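Local coordinates for protein putative NAD-dependent epimerase/dehydratase (Bacillus halodurans, PDB 3E8X) that binds NADP and probably acts as an NAD(P)-dependent epimerase or dehydratase of the short-chain dehydrogenase/reductase type, though its substrate and reaction are not established, at residues A[42-47]-A[203-208]; A[110-115]-A[155-160]. One frame throughout, in Å; residues are numbered along the deposited sequence.

Interaction 1: A[42-47]-A[203-208]; sequences KNKGHE and VIAELV
Lys44 reaches across to Glu206 and pairs with it by charge. Its chain sets out from CB, which faces 203-208. Lys44 CG passes 4.3 Å from Ala205 CB and also comes near the Ala205 carbonyl oxygen. A bend at chi2 (-68°) then turns the chain, and beyond it the chain runs extended. CE packs close to the Glu206 carboxylate. At the tip, Lys44 NZ donates to Glu206 OE1 at 2.8 Å, the hydrogen bond of a salt bridge. The ammonium comes from above the carboxylate plane, 46° out of it. A weak bond also links Lys44 NZ to a water, which donates to Glu206 O. Glu206 starts away from 42-47, and a bend at chi2 (67°) brings its carboxylate back.

Both segments lie in the Rossmann-like NAD(P)-binding domain. Residues 42-47 leave helix 32-43 for strand 47-52. Gly45, with positive phi, forms a Schellman motif there, and Gly45 N bonds Lys42 O at 2.9 Å.

The second meeting point is His46. His46 NE2 sits 3.5 Å from Val208 CG1, an oblique approach to the ring. A water in the ring plane hydrogen-bonds His46 NE2 at 2.8 Å and donates to Ala205 O at 2.7 Å. The other ring nitrogen, ND1, bonds Met22 N, so both nitrogens are held and the ring's rotation is probably fixed. Lys44 O lies over one ring face. Ala205 also packs on Leu37 and Glu40 of helix 32-43.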
loop_
_atom_site.group_PDB
_atom_site.type_symbol
_atom_site.label_atom_id
_atom_site.label_comp_id
_atom_site.label_asym_id
_atom_site.label_seq_id
_atom_site.Cartn_x
_atom_site.Cartn_y
_atom_site.Cartn_z
ATOM N N LYS A 42 4.892 -23.873 20.761
ATOM C CA LYS A 42 5.071 -24.429 22.076
ATOM C C LYS A 42 5.810 -25.777 22.008
ATOM O O LYS A 42 6.764 -26.046 22.763
ATOM C CB LYS A 42 3.701 -24.617 22.729
ATOM C CG LYS A 42 3.765 -25.473 23.930
ATOM C CD LYS A 42 2.485 -25.524 24.694
ATOM C CE LYS A 42 2.719 -26.284 25.985
ATOM N NZ LYS A 42 1.541 -26.242 26.843
ATOM N N ASN A 43 5.390 -26.622 21.077
ATOM C CA ASN A 43 5.947 -27.958 21.068
ATOM C C ASN A 43 7.332 -28.007 20.397
ATOM O O ASN A 43 8.025 -29.003 20.491
ATOM C CB ASN A 43 4.919 -28.988 20.566
ATOM C CG ASN A 43 3.768 -29.200 21.583
ATOM O OD1 ASN A 43 3.946 -29.796 22.644
ATOM N ND2 ASN A 43 2.598 -28.666 21.258
ATOM N N LYS A 44 7.750 -26.889 19.806
ATOM C CA LYS A 44 9.120 -26.690 19.337
ATOM C C LYS A 44 10.019 -26.083 20.436
ATOM O O LYS A 44 11.204 -25.876 20.217
ATOM C CB LYS A 44 9.109 -25.739 18.142
ATOM C CG LYS A 44 8.715 -26.357 16.846
ATOM C CD LYS A 44 9.749 -27.292 16.414
ATOM C CE LYS A 44 9.588 -27.710 14.995
ATOM N NZ LYS A 44 10.810 -28.539 14.671
ATOM N N GLY A 45 9.463 -25.795 21.610
ATOM C CA GLY A 45 10.224 -25.201 22.724
ATOM C C GLY A 45 10.222 -23.685 22.814
ATOM O O GLY A 45 10.953 -23.108 23.623
ATOM N N HIS A 46 9.398 -23.032 21.987
ATOM C CA HIS A 46 9.278 -21.585 21.984
ATOM C C HIS A 46 8.207 -21.147 22.959
ATOM O O HIS A 46 7.467 -21.955 23.485
ATOM C CB HIS A 46 9.010 -21.045 20.557
ATOM C CG HIS A 46 10.029 -21.511 19.573
ATOM N ND1 HIS A 46 11.381 -21.351 19.784
ATOM C CD2 HIS A 46 9.906 -22.182 18.402
ATOM C CE1 HIS A 46 12.047 -21.882 18.770
ATOM N NE2 HIS A 46 11.173 -22.384 17.913
ATOM N N GLU A 47 8.238 -19.863 23.268
ATOM C CA GLU A 47 7.231 -19.243 24.112
ATOM C C GLU A 47 6.350 -18.365 23.232
ATOM O O GLU A 47 6.721 -17.274 22.893
ATOM C CB GLU A 47 7.891 -18.452 25.238
ATOM C CG GLU A 47 8.798 -19.316 26.060
ATOM C CD GLU A 47 9.021 -18.800 27.467
ATOM O OE1 GLU A 47 8.938 -17.565 27.699
ATOM O OE2 GLU A 47 9.304 -19.641 28.340
ATOM N N VAL A 203 4.779 -25.357 9.054
ATOM C CA VAL A 203 5.829 -24.741 8.279
ATOM C C VAL A 203 6.449 -23.523 8.993
ATOM O O VAL A 203 7.649 -23.434 9.129
ATOM C CB VAL A 203 5.334 -24.322 6.878
ATOM C CG1 VAL A 203 6.416 -23.503 6.153
ATOM C CG2 VAL A 203 4.929 -25.563 6.055
ATOM N N ILE A 204 5.615 -22.629 9.497
ATOM C CA ILE A 204 6.090 -21.429 10.177
ATOM C C ILE A 204 6.904 -21.799 11.387
ATOM O O ILE A 204 7.997 -21.299 11.560
ATOM C CB ILE A 204 4.913 -20.493 10.612
ATOM C CG1 ILE A 204 4.193 -19.967 9.364
ATOM C CG2 ILE A 204 5.410 -19.332 11.566
ATOM C CD1 ILE A 204 2.757 -19.398 9.579
ATOM N N ALA A 205 6.332 -22.627 12.264
ATOM C CA ALA A 205 7.017 -23.083 13.490
ATOM C C ALA A 205 8.358 -23.790 13.168
ATOM O O ALA A 205 9.351 -23.644 13.881
ATOM C CB ALA A 205 6.092 -23.994 14.324
ATOM N N GLU A 206 8.405 -24.511 12.061
ATOM C CA GLU A 206 9.606 -25.254 11.707
ATOM C C GLU A 206 10.761 -24.295 11.405
ATOM O O GLU A 206 11.916 -24.594 11.725
ATOM C CB GLU A 206 9.345 -26.165 10.495
ATOM C CG GLU A 206 10.474 -27.128 10.174
ATOM C CD GLU A 206 10.702 -28.202 11.243
ATOM O OE1 GLU A 206 9.825 -28.440 12.103
ATOM O OE2 GLU A 206 11.749 -28.846 11.181
ATOM N N LEU A 207 10.442 -23.145 10.802
ATOM C CA LEU A 207 11.492 -22.256 10.269
ATOM C C LEU A 207 11.808 -21.012 11.122
ATOM O O LEU A 207 12.781 -20.333 10.869
ATOM C CB LEU A 207 11.184 -21.903 8.785
ATOM C CG LEU A 207 9.905 -21.160 8.330
ATOM C CD1 LEU A 207 9.903 -19.737 8.833
ATOM C CD2 LEU A 207 9.899 -21.182 6.801
ATOM N N VAL A 208 11.072 -20.789 12.201
ATOM C CA VAL A 208 11.235 -19.578 12.960
ATOM C C VAL A 208 12.673 -19.388 13.505
ATOM O O VAL A 208 13.209 -18.262 13.520
ATOM C CB VAL A 208 10.103 -19.396 14.026
ATOM C CG1 VAL A 208 10.294 -20.389 15.159
ATOM C CG2 VAL A 208 10.074 -17.938 14.530
HETATM O O HOH W 1 13.029 -26.259 13.369
HETATM O O HOH W 2 11.493 -23.791 15.502
#

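Interaction 2: A[110-115]-A[155-160]; sequences GAIKTI and DDELKR
Ile115 and Ile112 meet Glu157 and Leu158 where two helices run side by side. The axes of the two segments lie 9.6 Å apart and are nearly parallel, crossing at -15°. Ile115 reaches the other helix with its terminal methyl. Its CG1 is anti to the carbonyl carbon (chi1 -66°) and chi2 is extended. This carries Ile115 CD1 over to the backbone of the other helix, 3.6 Å from Leu158 N. Ile115 CD1 also touches Leu158 CB at 3.8 Å and Glu157 CG at 3.9 Å.

Glu157 CG packs against both isoleucines. It stands anti to the backbone N. A bend at chi2 (84°) turns the chain, and the Glu157 and Ile112 side chains cross at about a right angle. Ile112 CG1 packs on Glu157 CG at 3.8 Å, and Ile112 CG2 lies at the same distance from Glu157 OE2. The other oxygen, Glu157 OE1, accepts from Arg160 NH2 at 2.8 Å in a salt bridge within the helix. It is met on the anti side, tilted out of the carboxylate plane, while the bond lies close to the guanidinium plane. This would steady the carboxylate. Ile112 also packs on Leu153 of the second subunit, and Glu157 on Arg160 of that subunit.

The contact joins helices 100-121 and 145-160, which lie side by side on one face of the sheet, over its parallel strands. Leu158 continues inward onto strands 125-129 and 164-174, and Thr114 meets strands 87-90 and 125-129.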
loop_
_atom_site.group_PDB
_atom_site.type_symbol
_atom_site.label_atom_id
_atom_site.label_comp_id
_atom_site.label_asym_id
_atom_site.label_seq_id
_atom_site.Cartn_x
_atom_site.Cartn_y
_atom_site.Cartn_z
ATOM N N GLY A 110 -1.398 -2.255 8.887
ATOM C CA GLY A 110 -1.055 -2.975 10.137
ATOM C C GLY A 110 0.283 -3.698 10.090
ATOM O O GLY A 110 1.064 -3.633 11.035
ATOM N N ALA A 111 0.545 -4.384 8.980
ATOM C CA ALA A 111 1.798 -5.074 8.741
ATOM C C ALA A 111 2.940 -4.106 8.674
ATOM O O ALA A 111 3.990 -4.340 9.278
ATOM C CB ALA A 111 1.735 -5.952 7.449
ATOM N N ILE A 112 2.739 -3.010 7.947
ATOM C CA ILE A 112 3.737 -1.950 7.847
ATOM C C ILE A 112 4.121 -1.376 9.214
ATOM O O ILE A 112 5.313 -1.226 9.508
ATOM C CB ILE A 112 3.308 -0.804 6.878
ATOM C CG1 ILE A 112 3.313 -1.337 5.417
ATOM C CG2 ILE A 112 4.188 0.461 7.139
ATOM C CD1 ILE A 112 2.775 -0.320 4.312
ATOM N N LYS A 113 3.139 -1.083 10.048
ATOM C CA LYS A 113 3.414 -0.645 11.399
ATOM C C LYS A 113 4.095 -1.722 12.264
ATOM O O LYS A 113 4.887 -1.369 13.127
ATOM C CB LYS A 113 2.145 -0.101 12.062
ATOM C CG LYS A 113 1.514 1.172 11.358
ATOM C CD LYS A 113 0.332 1.766 12.096
ATOM C CE LYS A 113 -0.933 0.877 12.007
ATOM N NZ LYS A 113 -2.157 1.441 12.708
ATOM N N THR A 114 3.792 -3.014 12.067
ATOM C CA THR A 114 4.420 -4.096 12.863
ATOM C C THR A 114 5.901 -4.214 12.533
ATOM O O THR A 114 6.738 -4.455 13.410
ATOM C CB THR A 114 3.757 -5.502 12.644
ATOM O OG1 THR A 114 3.957 -5.949 11.286
ATOM C CG2 THR A 114 2.291 -5.460 12.981
ATOM N N ILE A 115 6.208 -4.020 11.259
ATOM C CA ILE A 115 7.560 -4.011 10.758
ATOM C C ILE A 115 8.374 -2.855 11.345
ATOM O O ILE A 115 9.518 -3.061 11.774
ATOM C CB ILE A 115 7.575 -3.898 9.199
ATOM C CG1 ILE A 115 6.970 -5.166 8.569
ATOM C CG2 ILE A 115 8.966 -3.600 8.723
ATOM C CD1 ILE A 115 6.771 -5.116 7.037
ATOM N N ASP A 155 4.541 -7.313 1.755
ATOM C CA ASP A 155 5.730 -8.109 1.502
ATOM C C ASP A 155 6.888 -7.249 1.050
ATOM O O ASP A 155 8.024 -7.452 1.482
ATOM C CB ASP A 155 5.453 -9.207 0.435
ATOM C CG ASP A 155 4.592 -10.345 0.955
ATOM O OD1 ASP A 155 4.347 -10.393 2.188
ATOM O OD2 ASP A 155 4.167 -11.197 0.126
ATOM N N ASP A 156 6.613 -6.287 0.180
ATOM C CA ASP A 156 7.674 -5.391 -0.313
ATOM C C ASP A 156 8.256 -4.473 0.764
ATOM O O ASP A 156 9.443 -4.228 0.787
ATOM C CB ASP A 156 7.177 -4.573 -1.506
ATOM C CG ASP A 156 7.006 -5.416 -2.766
ATOM O OD1 ASP A 156 7.457 -6.599 -2.819
ATOM O OD2 ASP A 156 6.367 -4.908 -3.696
ATOM N N GLU A 157 7.413 -3.995 1.658
ATOM C CA GLU A 157 7.870 -3.242 2.813
ATOM C C GLU A 157 8.856 -4.069 3.684
ATOM O O GLU A 157 9.900 -3.589 4.109
ATOM C CB GLU A 157 6.658 -2.779 3.637
ATOM C CG GLU A 157 7.026 -1.875 4.802
ATOM C CD GLU A 157 7.187 -0.395 4.421
ATOM O OE1 GLU A 157 6.934 0.041 3.254
ATOM O OE2 GLU A 157 7.497 0.359 5.363
ATOM N N LEU A 158 8.514 -5.324 3.940
ATOM C CA LEU A 158 9.388 -6.256 4.665
ATOM C C LEU A 158 10.701 -6.500 3.940
ATOM O O LEU A 158 11.771 -6.475 4.560
ATOM C CB LEU A 158 8.668 -7.593 4.915
ATOM C CG LEU A 158 9.329 -8.604 5.874
ATOM C CD1 LEU A 158 9.756 -7.936 7.179
ATOM C CD2 LEU A 158 8.379 -9.865 6.106
ATOM N N LYS A 159 10.613 -6.704 2.633
ATOM C CA LYS A 159 11.795 -6.919 1.818
ATOM C C LYS A 159 12.737 -5.709 1.791
ATOM O O LYS A 159 13.922 -5.901 1.615
ATOM C CB LYS A 159 11.443 -7.319 0.363
ATOM C CG LYS A 159 10.817 -8.664 0.173
ATOM C CD LYS A 159 10.407 -8.872 -1.318
ATOM C CE LYS A 159 9.869 -10.262 -1.599
ATOM N NZ LYS A 159 9.830 -10.608 -3.083
ATOM N N ARG A 160 12.211 -4.483 1.904
ATOM C CA ARG A 160 13.006 -3.269 2.012
ATOM C C ARG A 160 13.528 -3.011 3.424
ATOM O O ARG A 160 14.362 -2.164 3.624
ATOM C CB ARG A 160 12.186 -2.042 1.580
ATOM C CG ARG A 160 11.869 -1.932 0.095
ATOM C CD ARG A 160 11.253 -0.577 -0.259
ATOM N NE ARG A 160 9.954 -0.405 0.414
ATOM C CZ ARG A 160 8.779 -0.699 -0.129
ATOM N NH1 ARG A 160 8.676 -1.149 -1.379
ATOM N NH2 ARG A 160 7.687 -0.535 0.597
#

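Overall arrangement
From the N terminus, the chain runs through strand 23-27 and helix 32-43 to reach 42-47. This opens the long loop that interaction 1 closes at 203-208, after 155 intervening residues. Inside it, 110-115 on helix 100-121 opens a shorter loop. Interaction 2 closes that one at 155-160, with strand 125-129 in between. The second loop is nested in the first, and they do not cross. Interaction 1 ties the end of the first helix to helix 197-207. Interaction 2 joins two helices that also border the second subunit. The contacts do not touch: their centres are 22 Å apart and their nearest atoms about 10 Å.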